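Local atomic coordinates of paenibacillus xanthan lyase (Paenibacillus, PDB entry 6F2P), a protein that cleaves xanthan by lyase chemistry, probably by beta-elimination, using a family 8 polysaccharide lyase scaffold of an alpha-helical domain joined to beta-sandwich domains. Residues 283-288 / 399-404; 409-414 / 434-439; 419-424 / 513-518; 440-445 / 507-512; 574-579 / 597-602. All coordinates share one frame; numbering follows the deposited sequence.

Contact 1 (283-288 / 399-404); sequences REISRH and AENNKG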
# COMPACT_ATOMS: atom_id res chain seq x y z
N ARG A 283 17.81 7.67 -2.70
CA ARG A 283 19.26 7.61 -2.87
C ARG A 283 20.01 8.60 -1.99
O ARG A 283 21.23 8.52 -1.86
CB ARG A 283 19.65 7.80 -4.34
CG ARG A 283 19.59 9.23 -4.85
CD ARG A 283 19.90 9.25 -6.34
NE ARG A 283 20.06 10.61 -6.84
CZ ARG A 283 19.10 11.31 -7.43
NH1 ARG A 283 17.90 10.78 -7.61
NH2 ARG A 283 19.34 12.55 -7.84
N GLU A 284 19.28 9.51 -1.36
CA GLU A 284 19.92 10.56 -0.58
C GLU A 284 20.50 10.12 0.75
O GLU A 284 21.15 10.91 1.44
CB GLU A 284 18.96 11.73 -0.40
CG GLU A 284 18.50 12.26 -1.72
CD GLU A 284 17.81 13.58 -1.59
OE1 GLU A 284 17.87 14.14 -0.47
OE2 GLU A 284 17.21 14.05 -2.59
N ILE A 285 20.31 8.85 1.11
CA ILE A 285 20.88 8.34 2.35
C ILE A 285 22.39 8.26 2.20
O ILE A 285 23.10 8.13 3.19
CB ILE A 285 20.33 6.96 2.74
CG1 ILE A 285 20.61 5.92 1.64
CG2 ILE A 285 18.84 7.04 3.04
CD1 ILE A 285 20.34 4.48 2.07
N SER A 286 22.86 8.36 0.95
CA SER A 286 24.29 8.31 0.66
C SER A 286 24.97 9.67 0.61
O SER A 286 26.11 9.76 0.17
CB SER A 286 24.55 7.58 -0.66
OG SER A 286 24.10 8.34 -1.76
N ARG A 287 24.30 10.72 1.05
CA ARG A 287 24.91 12.05 1.07
C ARG A 287 25.36 12.42 2.48
O ARG A 287 24.54 12.59 3.38
CB ARG A 287 23.95 13.11 0.51
CG ARG A 287 23.71 12.93 -0.97
CD ARG A 287 22.62 13.81 -1.52
NE ARG A 287 22.40 13.51 -2.93
CZ ARG A 287 21.33 13.87 -3.63
NH1 ARG A 287 20.35 14.56 -3.06
NH2 ARG A 287 21.23 13.53 -4.91
N HIS A 288 26.68 12.55 2.66
CA HIS A 288 27.23 12.77 3.99
C HIS A 288 26.76 14.07 4.61
O HIS A 288 26.60 14.17 5.82
CB HIS A 288 28.76 12.72 3.97
CG HIS A 288 29.41 13.84 3.21
ND1 HIS A 288 29.84 14.99 3.82
CD2 HIS A 288 29.70 13.97 1.90
CE1 HIS A 288 30.37 15.79 2.91
NE2 HIS A 288 30.29 15.19 1.74
N ALA A 399 26.23 7.05 -9.52
CA ALA A 399 27.21 6.64 -8.51
C ALA A 399 26.81 7.13 -7.14
O ALA A 399 27.67 7.43 -6.30
CB ALA A 399 28.60 7.16 -8.86
N GLU A 400 25.50 7.22 -6.92
CA GLU A 400 24.96 7.54 -5.60
C GLU A 400 24.27 6.32 -5.01
O GLU A 400 23.73 5.48 -5.74
CB GLU A 400 23.98 8.71 -5.69
CG GLU A 400 24.60 10.01 -6.16
CD GLU A 400 23.74 11.21 -5.84
OE1 GLU A 400 22.82 11.54 -6.63
OE2 GLU A 400 23.97 11.84 -4.78
N ASN A 401 24.29 6.23 -3.68
CA ASN A 401 23.64 5.13 -2.96
C ASN A 401 24.15 3.78 -3.45
O ASN A 401 23.36 2.86 -3.72
CB ASN A 401 22.12 5.23 -3.11
CG ASN A 401 21.37 4.44 -2.06
OD1 ASN A 401 21.90 4.17 -0.98
ND2 ASN A 401 20.13 4.07 -2.36
N ASN A 402 25.47 3.65 -3.57
CA ASN A 402 26.07 2.48 -4.20
C ASN A 402 25.93 1.22 -3.37
O ASN A 402 25.87 0.13 -3.93
CB ASN A 402 27.54 2.73 -4.53
CG ASN A 402 27.75 3.92 -5.43
OD1 ASN A 402 26.92 4.23 -6.28
ND2 ASN A 402 28.87 4.60 -5.25
N LYS A 403 25.88 1.38 -2.05
CA LYS A 403 25.75 0.23 -1.15
C LYS A 403 24.33 0.04 -0.60
O LYS A 403 24.13 -0.54 0.46
CB LYS A 403 26.74 0.37 0.01
CG LYS A 403 28.20 0.24 -0.39
CD LYS A 403 29.09 1.06 0.52
CE LYS A 403 29.56 0.29 1.73
NZ LYS A 403 30.44 1.12 2.62
N GLY A 404 23.33 0.51 -1.33
CA GLY A 404 21.97 0.47 -0.85
C GLY A 404 21.26 -0.84 -1.12
O GLY A 404 20.04 -0.93 -0.97

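Contact 2 (409-414 / 434-439); sequences DGMTYL and RLPGTT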
# COMPACT_ATOMS: atom_id res chain seq x y z
N ASP A 409 14.85 -4.49 1.69
CA ASP A 409 14.67 -5.93 1.86
C ASP A 409 13.92 -6.25 3.14
O ASP A 409 14.31 -7.14 3.91
CB ASP A 409 16.03 -6.63 1.87
CG ASP A 409 16.62 -6.79 0.48
OD1 ASP A 409 16.10 -6.17 -0.47
OD2 ASP A 409 17.60 -7.55 0.35
N GLY A 410 12.82 -5.55 3.37
CA GLY A 410 12.12 -5.66 4.63
C GLY A 410 13.01 -5.14 5.74
O GLY A 410 13.18 -5.79 6.77
N MET A 411 13.59 -3.96 5.53
CA MET A 411 14.46 -3.36 6.53
C MET A 411 13.63 -2.68 7.60
O MET A 411 12.60 -2.08 7.31
CB MET A 411 15.39 -2.34 5.88
CG MET A 411 16.42 -1.75 6.83
SD MET A 411 17.38 -0.47 6.02
CE MET A 411 18.30 0.19 7.42
N THR A 412 14.09 -2.76 8.84
CA THR A 412 13.39 -2.12 9.94
C THR A 412 14.25 -1.02 10.58
O THR A 412 15.44 -1.21 10.82
CB THR A 412 12.99 -3.14 11.02
OG1 THR A 412 14.16 -3.72 11.60
CG2 THR A 412 12.17 -4.23 10.39
N TYR A 413 13.63 0.13 10.84
CA TYR A 413 14.30 1.22 11.52
C TYR A 413 13.66 1.43 12.88
O TYR A 413 12.44 1.60 12.96
CB TYR A 413 14.18 2.52 10.73
CG TYR A 413 14.92 2.58 9.42
CD1 TYR A 413 14.39 1.99 8.28
CD2 TYR A 413 16.13 3.27 9.31
CE1 TYR A 413 15.06 2.06 7.06
CE2 TYR A 413 16.80 3.35 8.09
CZ TYR A 413 16.25 2.74 6.98
OH TYR A 413 16.91 2.80 5.77
N LEU A 414 14.46 1.44 13.94
CA LEU A 414 13.93 1.70 15.28
C LEU A 414 14.43 3.04 15.81
O LEU A 414 15.64 3.24 15.96
CB LEU A 414 14.29 0.58 16.24
CG LEU A 414 13.77 0.75 17.67
CD1 LEU A 414 12.24 0.66 17.73
CD2 LEU A 414 14.41 -0.29 18.56
N ARG A 434 24.31 -6.37 6.12
CA ARG A 434 23.52 -6.81 7.27
C ARG A 434 22.70 -5.68 7.86
O ARG A 434 22.86 -5.34 9.04
CB ARG A 434 24.44 -7.38 8.35
CG ARG A 434 25.10 -8.68 7.95
CD ARG A 434 25.86 -9.32 9.10
NE ARG A 434 26.28 -10.68 8.76
CZ ARG A 434 27.35 -11.29 9.26
NH1 ARG A 434 28.12 -10.65 10.13
NH2 ARG A 434 27.64 -12.53 8.89
N LEU A 435 21.83 -5.09 7.05
CA LEU A 435 20.90 -4.06 7.52
C LEU A 435 19.74 -4.68 8.34
O LEU A 435 19.20 -5.74 7.98
CB LEU A 435 20.36 -3.28 6.33
CG LEU A 435 21.40 -2.47 5.56
CD1 LEU A 435 20.79 -1.73 4.37
CD2 LEU A 435 22.10 -1.51 6.50
N PRO A 436 19.35 -4.01 9.44
CA PRO A 436 18.38 -4.57 10.39
C PRO A 436 17.06 -4.99 9.75
O PRO A 436 16.55 -4.32 8.84
CB PRO A 436 18.12 -3.41 11.36
CG PRO A 436 19.36 -2.55 11.26
CD PRO A 436 19.82 -2.67 9.84
N GLY A 437 16.53 -6.12 10.20
CA GLY A 437 15.22 -6.57 9.77
C GLY A 437 15.24 -7.38 8.50
O GLY A 437 14.35 -8.19 8.26
N THR A 438 16.27 -7.17 7.68
CA THR A 438 16.33 -7.78 6.36
C THR A 438 16.61 -9.28 6.40
O THR A 438 17.25 -9.77 7.33
CB THR A 438 17.43 -7.13 5.50
OG1 THR A 438 18.68 -7.19 6.21
CG2 THR A 438 17.09 -5.68 5.21
N THR A 439 16.12 -10.00 5.39
CA THR A 439 16.55 -11.37 5.15
C THR A 439 17.37 -11.39 3.87
O THR A 439 16.86 -11.02 2.82
CB THR A 439 15.35 -12.31 4.98
OG1 THR A 439 14.63 -12.39 6.21
CG2 THR A 439 15.79 -13.69 4.55
O HOH W 1 17.55 -10.08 0.29

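Contact 3 (419-424 / 513-518); sequences LSQFND and ENRKLN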
# COMPACT_ATOMS: atom_id res chain seq x y z
N LEU A 419 19.16 10.09 19.31
CA LEU A 419 18.84 10.90 18.14
C LEU A 419 19.84 10.77 17.00
O LEU A 419 19.50 11.03 15.84
CB LEU A 419 18.69 12.38 18.53
CG LEU A 419 17.67 12.70 19.62
CD1 LEU A 419 17.48 14.20 19.73
CD2 LEU A 419 16.34 12.00 19.36
N SER A 420 21.07 10.37 17.32
CA SER A 420 22.13 10.39 16.32
C SER A 420 22.32 9.03 15.66
O SER A 420 23.19 8.88 14.80
CB SER A 420 23.45 10.86 16.93
OG SER A 420 24.03 9.84 17.71
N GLN A 421 21.52 8.05 16.08
CA GLN A 421 21.68 6.67 15.64
C GLN A 421 21.99 6.51 14.16
O GLN A 421 22.92 5.80 13.79
CB GLN A 421 20.45 5.84 16.02
CG GLN A 421 20.48 4.40 15.53
CD GLN A 421 21.66 3.61 16.09
OE1 GLN A 421 22.11 2.65 15.48
NE2 GLN A 421 22.15 4.01 17.25
N PHE A 422 21.22 7.19 13.31
CA PHE A 422 21.34 6.99 11.87
C PHE A 422 22.08 8.12 11.18
O PHE A 422 22.28 8.08 9.96
CB PHE A 422 19.96 6.77 11.24
CG PHE A 422 19.24 5.58 11.79
CD1 PHE A 422 19.70 4.30 11.53
CD2 PHE A 422 18.13 5.73 12.59
CE1 PHE A 422 19.06 3.20 12.05
CE2 PHE A 422 17.48 4.63 13.11
CZ PHE A 422 17.94 3.36 12.83
N ASN A 423 22.47 9.13 11.95
CA ASN A 423 23.43 10.12 11.48
C ASN A 423 24.78 9.88 12.17
O ASN A 423 25.05 8.76 12.60
CB ASN A 423 22.90 11.56 11.65
CG ASN A 423 22.29 11.81 13.01
OD1 ASN A 423 22.99 12.18 13.95
ND2 ASN A 423 20.97 11.63 13.12
N ASP A 424 25.62 10.91 12.25
CA ASP A 424 26.93 10.73 12.90
C ASP A 424 27.71 9.62 12.18
O ASP A 424 28.43 8.83 12.80
CB ASP A 424 26.72 10.46 14.39
CG ASP A 424 28.02 10.25 15.15
OD1 ASP A 424 29.01 10.96 14.88
OD2 ASP A 424 28.02 9.36 16.03
N GLU A 513 19.39 -7.13 14.50
CA GLU A 513 19.88 -5.85 14.97
C GLU A 513 21.21 -5.52 14.30
O GLU A 513 21.96 -6.41 13.89
CB GLU A 513 20.03 -5.88 16.49
CG GLU A 513 20.41 -4.57 17.13
CD GLU A 513 19.56 -3.40 16.66
OE1 GLU A 513 18.56 -3.08 17.35
OE2 GLU A 513 19.88 -2.79 15.62
N ASN A 514 21.48 -4.23 14.13
CA ASN A 514 22.80 -3.75 13.77
C ASN A 514 22.92 -2.33 14.29
O ASN A 514 22.82 -1.38 13.53
CB ASN A 514 23.04 -3.82 12.26
CG ASN A 514 24.52 -3.78 11.91
OD1 ASN A 514 25.34 -3.39 12.73
ND2 ASN A 514 24.86 -4.19 10.69
N ARG A 515 23.11 -2.19 15.59
CA ARG A 515 22.97 -0.90 16.25
C ARG A 515 24.30 -0.20 16.42
O ARG A 515 25.28 -0.83 16.81
CB ARG A 515 22.35 -1.10 17.64
CG ARG A 515 21.82 0.18 18.28
CD ARG A 515 20.46 0.53 17.70
NE ARG A 515 19.88 1.72 18.30
CZ ARG A 515 18.80 2.33 17.83
NH1 ARG A 515 18.20 1.85 16.75
NH2 ARG A 515 18.33 3.42 18.42
N LYS A 516 24.32 1.10 16.16
CA LYS A 516 25.52 1.89 16.43
C LYS A 516 25.62 2.18 17.92
O LYS A 516 24.63 2.53 18.56
CB LYS A 516 25.52 3.19 15.65
CG LYS A 516 26.91 3.79 15.51
CD LYS A 516 26.86 5.29 15.47
CE LYS A 516 26.01 5.78 14.33
NZ LYS A 516 25.69 7.21 14.52
N LEU A 517 26.82 2.04 18.47
CA LEU A 517 27.03 2.14 19.91
C LEU A 517 27.66 3.47 20.30
O LEU A 517 27.90 4.32 19.45
CB LEU A 517 27.89 0.96 20.39
CG LEU A 517 27.34 -0.39 19.93
CD1 LEU A 517 28.18 -1.55 20.45
CD2 LEU A 517 25.89 -0.54 20.37
N ASN A 518 27.93 3.64 21.59
CA ASN A 518 28.64 4.82 22.05
C ASN A 518 30.09 4.79 21.56
O ASN A 518 30.51 3.84 20.90
CB ASN A 518 28.55 4.99 23.57
CG ASN A 518 29.13 3.80 24.33
OD1 ASN A 518 30.07 3.13 23.88
ND2 ASN A 518 28.58 3.55 25.51
O HOH W 2 20.91 0.47 13.51

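Contact 4 (440-445 / 507-512); sequences VLQNTT and ATETIV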
# COMPACT_ATOMS: atom_id res chain seq x y z
N VAL A 440 18.63 -11.81 3.95
CA VAL A 440 19.55 -11.73 2.80
C VAL A 440 20.46 -12.95 2.59
O VAL A 440 20.63 -13.78 3.50
CB VAL A 440 20.50 -10.52 2.93
CG1 VAL A 440 19.72 -9.21 2.94
CG2 VAL A 440 21.36 -10.67 4.17
N LEU A 441 21.04 -13.05 1.40
CA LEU A 441 22.15 -13.97 1.15
C LEU A 441 23.40 -13.31 1.69
O LEU A 441 23.66 -12.14 1.39
CB LEU A 441 22.33 -14.23 -0.34
CG LEU A 441 21.18 -14.92 -1.06
CD1 LEU A 441 21.47 -14.98 -2.56
CD2 LEU A 441 20.94 -16.32 -0.47
N GLN A 442 24.18 -14.05 2.48
CA GLN A 442 25.29 -13.45 3.21
C GLN A 442 26.33 -12.80 2.30
O GLN A 442 26.82 -13.43 1.34
CB GLN A 442 25.97 -14.48 4.11
CG GLN A 442 27.26 -14.00 4.71
CD GLN A 442 27.85 -14.98 5.70
OE1 GLN A 442 27.60 -16.18 5.61
NE2 GLN A 442 28.62 -14.47 6.66
N ASN A 443 26.66 -11.55 2.61
CA ASN A 443 27.69 -10.78 1.91
C ASN A 443 27.48 -10.74 0.40
O ASN A 443 28.39 -11.03 -0.37
CB ASN A 443 29.07 -11.33 2.25
CG ASN A 443 30.19 -10.39 1.84
OD1 ASN A 443 30.44 -9.38 2.49
ND2 ASN A 443 30.89 -10.74 0.76
N THR A 444 26.28 -10.38 -0.01
CA THR A 444 25.95 -10.33 -1.43
C THR A 444 25.38 -8.97 -1.79
O THR A 444 25.06 -8.17 -0.91
CB THR A 444 24.93 -11.42 -1.82
OG1 THR A 444 23.69 -11.20 -1.13
CG2 THR A 444 25.47 -12.80 -1.46
N THR A 445 25.27 -8.72 -3.09
CA THR A 445 24.71 -7.46 -3.55
C THR A 445 23.39 -7.75 -4.24
O THR A 445 22.98 -8.91 -4.39
CB THR A 445 25.65 -6.74 -4.54
OG1 THR A 445 25.81 -7.53 -5.72
CG2 THR A 445 27.01 -6.48 -3.89
N ALA A 507 25.02 -19.08 2.44
CA ALA A 507 24.40 -18.98 3.76
C ALA A 507 23.41 -17.81 3.81
O ALA A 507 23.74 -16.68 3.45
CB ALA A 507 25.46 -18.82 4.83
N THR A 508 22.20 -18.10 4.27
CA THR A 508 21.13 -17.12 4.29
C THR A 508 20.96 -16.55 5.70
O THR A 508 21.00 -17.28 6.69
CB THR A 508 19.83 -17.74 3.75
OG1 THR A 508 20.07 -18.23 2.43
CG2 THR A 508 18.70 -16.72 3.71
N GLU A 509 20.78 -15.24 5.80
CA GLU A 509 20.75 -14.58 7.10
C GLU A 509 19.54 -13.67 7.28
O GLU A 509 19.03 -13.10 6.31
CB GLU A 509 22.02 -13.75 7.31
CG GLU A 509 23.31 -14.53 7.23
CD GLU A 509 24.54 -13.66 7.40
OE1 GLU A 509 25.60 -14.20 7.78
OE2 GLU A 509 24.45 -12.44 7.17
N THR A 510 19.08 -13.55 8.52
CA THR A 510 18.06 -12.57 8.86
C THR A 510 18.59 -11.69 9.98
O THR A 510 18.96 -12.20 11.04
CB THR A 510 16.75 -13.23 9.30
OG1 THR A 510 16.07 -13.76 8.15
CG2 THR A 510 15.84 -12.22 10.02
N ILE A 511 18.64 -10.38 9.74
CA ILE A 511 19.29 -9.49 10.69
C ILE A 511 18.33 -8.97 11.73
O ILE A 511 17.36 -8.28 11.40
CB ILE A 511 19.97 -8.30 9.99
CG1 ILE A 511 20.77 -8.76 8.77
CG2 ILE A 511 20.83 -7.53 10.98
CD1 ILE A 511 21.75 -9.87 9.06
N VAL A 512 18.57 -9.31 12.99
CA VAL A 512 17.72 -8.82 14.07
C VAL A 512 18.09 -7.39 14.43
O VAL A 512 17.22 -6.54 14.63
CB VAL A 512 17.81 -9.70 15.34
CG1 VAL A 512 17.17 -9.00 16.52
CG2 VAL A 512 17.15 -11.04 15.10
O HOH W 3 25.36 -10.51 4.99

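Contact 5 (574-579 / 597-602); sequences EARSGS and RNFMTL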
# COMPACT_ATOMS: atom_id res chain seq x y z
N GLU A 574 31.87 -4.88 17.13
CA GLU A 574 33.10 -4.52 16.45
C GLU A 574 33.14 -3.04 16.12
O GLU A 574 32.11 -2.37 16.13
CB GLU A 574 33.27 -5.33 15.17
CG GLU A 574 32.19 -5.09 14.15
CD GLU A 574 32.49 -5.73 12.82
OE1 GLU A 574 31.73 -5.51 11.85
OE2 GLU A 574 33.49 -6.46 12.73
N ALA A 575 34.35 -2.54 15.85
CA ALA A 575 34.55 -1.19 15.34
C ALA A 575 34.63 -1.27 13.83
O ALA A 575 35.24 -2.19 13.27
CB ALA A 575 35.83 -0.58 15.90
N ARG A 576 33.99 -0.33 13.15
CA ARG A 576 34.00 -0.37 11.70
C ARG A 576 34.49 0.93 11.10
O ARG A 576 34.22 2.01 11.63
CB ARG A 576 32.63 -0.75 11.16
CG ARG A 576 32.26 -2.18 11.50
CD ARG A 576 30.95 -2.56 10.88
NE ARG A 576 30.96 -2.45 9.43
CZ ARG A 576 31.25 -3.46 8.61
NH1 ARG A 576 31.57 -4.64 9.11
NH2 ARG A 576 31.23 -3.27 7.29
N SER A 577 35.25 0.82 10.01
CA SER A 577 35.73 2.00 9.31
C SER A 577 35.27 1.98 7.87
O SER A 577 35.05 0.92 7.28
CB SER A 577 37.25 2.12 9.38
OG SER A 577 37.66 2.53 10.67
N GLY A 578 35.11 3.17 7.33
CA GLY A 578 34.73 3.34 5.94
C GLY A 578 34.58 4.82 5.69
O GLY A 578 34.66 5.63 6.63
N SER A 579 34.35 5.17 4.44
CA SER A 579 34.09 6.56 4.09
C SER A 579 32.86 6.65 3.20
O SER A 579 32.42 5.65 2.61
CB SER A 579 35.31 7.18 3.38
OG SER A 579 35.43 6.69 2.06
N ARG A 597 33.17 3.82 13.54
CA ARG A 597 32.04 3.73 14.46
C ARG A 597 31.86 2.30 14.98
O ARG A 597 32.28 1.34 14.33
CB ARG A 597 30.77 4.21 13.76
CG ARG A 597 30.79 5.69 13.44
CD ARG A 597 30.93 6.46 14.73
NE ARG A 597 30.80 7.90 14.53
CZ ARG A 597 31.83 8.74 14.45
NH1 ARG A 597 33.07 8.29 14.55
NH2 ARG A 597 31.60 10.04 14.26
N ASN A 598 31.24 2.18 16.15
CA ASN A 598 31.05 0.88 16.80
C ASN A 598 29.64 0.33 16.64
O ASN A 598 28.67 1.07 16.73
CB ASN A 598 31.40 0.97 18.28
CG ASN A 598 32.80 1.52 18.51
OD1 ASN A 598 33.76 1.08 17.88
ND2 ASN A 598 32.91 2.51 19.40
N PHE A 599 29.54 -0.98 16.42
CA PHE A 599 28.24 -1.60 16.15
C PHE A 599 28.02 -2.90 16.92
O PHE A 599 28.94 -3.70 17.12
CB PHE A 599 28.08 -1.88 14.65
CG PHE A 599 27.92 -0.65 13.81
CD1 PHE A 599 29.03 0.05 13.36
CD2 PHE A 599 26.66 -0.21 13.45
CE1 PHE A 599 28.88 1.19 12.57
CE2 PHE A 599 26.50 0.93 12.66
CZ PHE A 599 27.61 1.63 12.22
N MET A 600 26.77 -3.12 17.33
CA MET A 600 26.32 -4.40 17.86
C MET A 600 25.39 -5.05 16.85
O MET A 600 24.31 -4.54 16.57
CB MET A 600 25.56 -4.22 19.17
CG MET A 600 24.88 -5.49 19.65
SD MET A 600 26.07 -6.84 19.93
CE MET A 600 26.97 -6.16 21.32
N THR A 601 25.82 -6.17 16.30
CA THR A 601 25.06 -6.86 15.26
C THR A 601 24.53 -8.20 15.76
O THR A 601 25.30 -9.04 16.23
CB THR A 601 25.95 -7.09 14.04
OG1 THR A 601 26.66 -5.89 13.74
CG2 THR A 601 25.12 -7.49 12.83
N LEU A 602 23.21 -8.39 15.67
CA LEU A 602 22.59 -9.66 16.06
C LEU A 602 21.85 -10.23 14.85
O LEU A 602 21.15 -9.50 14.16
CB LEU A 602 21.61 -9.43 17.21
CG LEU A 602 22.11 -8.67 18.44
CD1 LEU A 602 20.98 -8.40 19.42
CD2 LEU A 602 23.23 -9.42 19.14
O HOH W 4 28.77 -5.50 11.90

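Contact 1 (283-288 / 399-404)
Glu400 reaches out of the loop 399-404 and delivers its carboxylate to two arginines of the turn 283-288. Its chain is extended beyond CG, so both oxygens arrive at full length. Arg287 takes the carboxylate side-on: NE donates to OE2 of Glu400 at 2.9 Å and NH2 to OE1 at 3.1 Å, each on a syn lone pair, with the two flat groups 23° apart. Arg283 comes from another direction. Its NE meets Glu400 OE1 at 2.9 Å from above the carboxylate plane, and the groups are turned 65° against each other. OE1 therefore accepts two N-H groups, while OE2 has a further donor in Asn584. With so much positive charge around it, this buried acid probably stays ionised. A glutamine here would lose the negative charge, and would probably weaken the hold on both arginines, leaving them to Glu395 and Glu284.

The tightest packing lies beside the carboxylate. The short, buried Ser286 accepts from Asn401 N at 2.9 Å through OG, and the same hydroxyl donates almost straight along the C=O axis of Arg283. Asn401 lays OD1 against Ile285 CG1 at 3.4 Å, and its ND2 is taken by Glu395 O. The arginines form the looser side, both being partly exposed: Arg283 NH1 extends to Glu395 and Tyr229, and Arg287 NH1 to Glu284 OE2. Together these charges make a salt-bridge network across the junction between the alpha-helical and super-sandwich domains of a family 8 lyase.

Contact 2 (409-414 / 434-439)
A G1 beta bulge, in which Gly410 and Met411 both face Ser385, opens strand 411-415 of the super-sandwich domain, and the type II turn from Leu435 to Thr438 packs against it. One backbone bond joins the two: Thr412 N donates to Pro436 O at 2.9 Å, reaching the oxygen from above the carbonyl plane, 45° out of it. Around that bond Met411 makes the largest single contribution to the packing. With CG anti to the backbone N and an extended chain beyond, it lays CG 3.3 Å from Pro436 O, SD 4.0 Å from Leu435 CD1, and the terminal CE 4.0 Å from Pro436 CD. Methionine suits this place because an unbranched, flexible chain can run alongside the proline ring and cross Leu435, where Trp427 of helix 426-429 touches both Met411 and Leu435. An alanine here would remove CG, SD and CE, and would probably leave Leu435 and the proline ring less well packed.

At the backbone angles of Gly437 a CB would jam against the carbonyl oxygen of Pro436, and it would also run into Thr412 CG2. Thr438 closes the turn, its N and OG1 both donating to Leu435 O, while its methyl CG2 lies 3.6 Å from Asp409 CB. Asp409 itself looks to polar partners, His406 at OD2 and Gln446 at OD1, and a water donates to both Asp409 OD2 and Thr439 O, bridging the two segments. Proline and glycine at the two middle positions are the classic signature of a type II turn, here set against a bulged edge strand.

Contact 3 (419-424 / 513-518)
Lys516 NZ is held by three groups of the loop 419-424: the carbonyl oxygens of Ser420 at 3.0 Å and Asn423 at 2.5 Å, to which it donates, and the carboxylate of Asp424, whose OD2 forms a longer salt bridge at 3.5 Å. The loop makes a type I beta turn from Ser420 to Asn423, and it sits against strand 508-516 of the super-sandwich domain. A lysine fits here because its long chain, bent at chi2 and chi3, can carry an ammonium into a cluster of carbonyl oxygens. The charge is shared further, since Asp424 OD1 pairs with Arg597. Asn423 ND2 bonds Leu419 O and Asp292, which probably helps hold the turn.

Gln421 behaves like a strip of neighbouring strand. Its OE1 accepts from Lys516 N at 2.8 Å and its NE2 donates to Lys516 O at 3.2 Å, the latter almost perfectly straight at 178°; both bonds use in-plane lone pairs. A carboxamide fits by offering an acceptor and a donor side by side, matching the N-H and C=O of Lys516, and the bend at chi2 brings it level with the backbone. NE2 also serves Asp418, and OE1 accepts a hydrogen bond from a water that donates likewise to Asn514 O.

The same amide stacks on Arg515, the two planes 7° apart. Arg515 NH1 bonds Leu414 O, which probably helps fix the guanidinium. Gln421 CG lies over the centre of two flat groups, 3.5 Å above the plane of the Arg515 guanidinium and 3.7 Å above that of the Phe422 ring.

Contact 4 (440-445 / 507-512)
Two extended side chains meet because their first torsions differ: Glu509 has CG anti to its carbonyl carbon (chi1 -58°), whereas Gln442 has CG anti to its backbone N (chi1 170°). Glu509 CD thereby comes 3.7 Å from Gln442 CB, and the acid lies obliquely over the aliphatic part of the glutamine. The amide and carboxylate planes are 39° apart. Although Gln442 NE2 is 3.2 Å from Glu509 OE1, the angle is too poor for a hydrogen bond; OE1 instead has a salt bridge with Arg434.

The backbones set this up. Val440 and Glu509 are an antiparallel hydrogen-bonded pair, with Val440 N to Glu509 O and Glu509 N to Val440 O both 2.7 Å. Gln442 N adds a bond to Ala507 O at 2.8 Å, nearly along the C=O axis. Beta-branched valine suits the extended chain of this edge strand, which belongs to the five-stranded sheet of the super-sandwich domain. On the other face, Leu441 CD2 rests 3.6 Å from Thr508 OG1. Beyond the strand, Thr444 OG1 ties back to Leu441 O, and a water accepts from Asn443 N at 2.9 Å and also lies within reach of Glu509 OE2.

Buried beside Trp603 yet paired with an arginine, Glu509 is likely to be ionised, so the contact sets the methylenes CB and CG of Gln442 against a carboxylate whose charge Arg434 probably balances.

Contact 5 (574-579 / 597-602)
Arg576 lies on strand 566-578, paired antiparallel with strand 595-607 in the five-stranded sheet of the super-sandwich domain. Its CB stands 3.8 Å from Arg597 O, and CG, anti to the carbonyl carbon, carries the chain outward over the sheet. CD then passes 4.1 Å from Phe599 CD1. A bend at chi3 (60°) swings the guanidinium back along its own strand, its plane 82° from the phenylalanine ring. NE donates to Thr429 O, and NH1 bonds Glu574 OE1 at 2.9 Å, exactly within the guanidinium plane. Arginine suits the place because its methylenes can lie by an aromatic while its tip meets an acid two residues earlier, on the same face of the strand. A water donates to that OE1 and joins it to Thr601 OG1.

Below this face the backbones pair closely. Arg576 N donates to Arg597 O at 2.7 Å, and Arg597 N returns a bond to Arg576 O at 2.8 Å. At the next hydrogen-bonded pair Phe599 N gives to Glu574 O at 2.9 Å, while Glu574 N to Phe599 O is longer at 3.2 Å. Phe599 is buried, touching Phe426 and Thr429 of helix 426-429. On the other face Ala575, exposed and small, stands against Asn598. The asparagine sends ND2 to Asn518 O, and its OD1 rests 3.3 Å from Ala575 CB.

Contacts 3, 4 and 5 share the five-stranded sheet of the super-sandwich domain: 513-518 and 507-512 are successive parts of strand 508-516, and strand 595-607 beside it takes part in contact 5. Contacts 4 and 5 are mostly backbone pairing, whereas contact 3, about 10 Å from contact 5 between centres, relies on side chains gripping backbone atoms. Contact 2 is buried throughout and mixes apolar packing of Met411, Leu435 and Pro436 with one backbone hydrogen bond; it touches contact 4, where Gly437 N probably bonds Ile511 O. Contact 1 stands apart, touching none of the others, and joins two domains with charge. Contact 5, with an exposed alanine, is the least buried of the five.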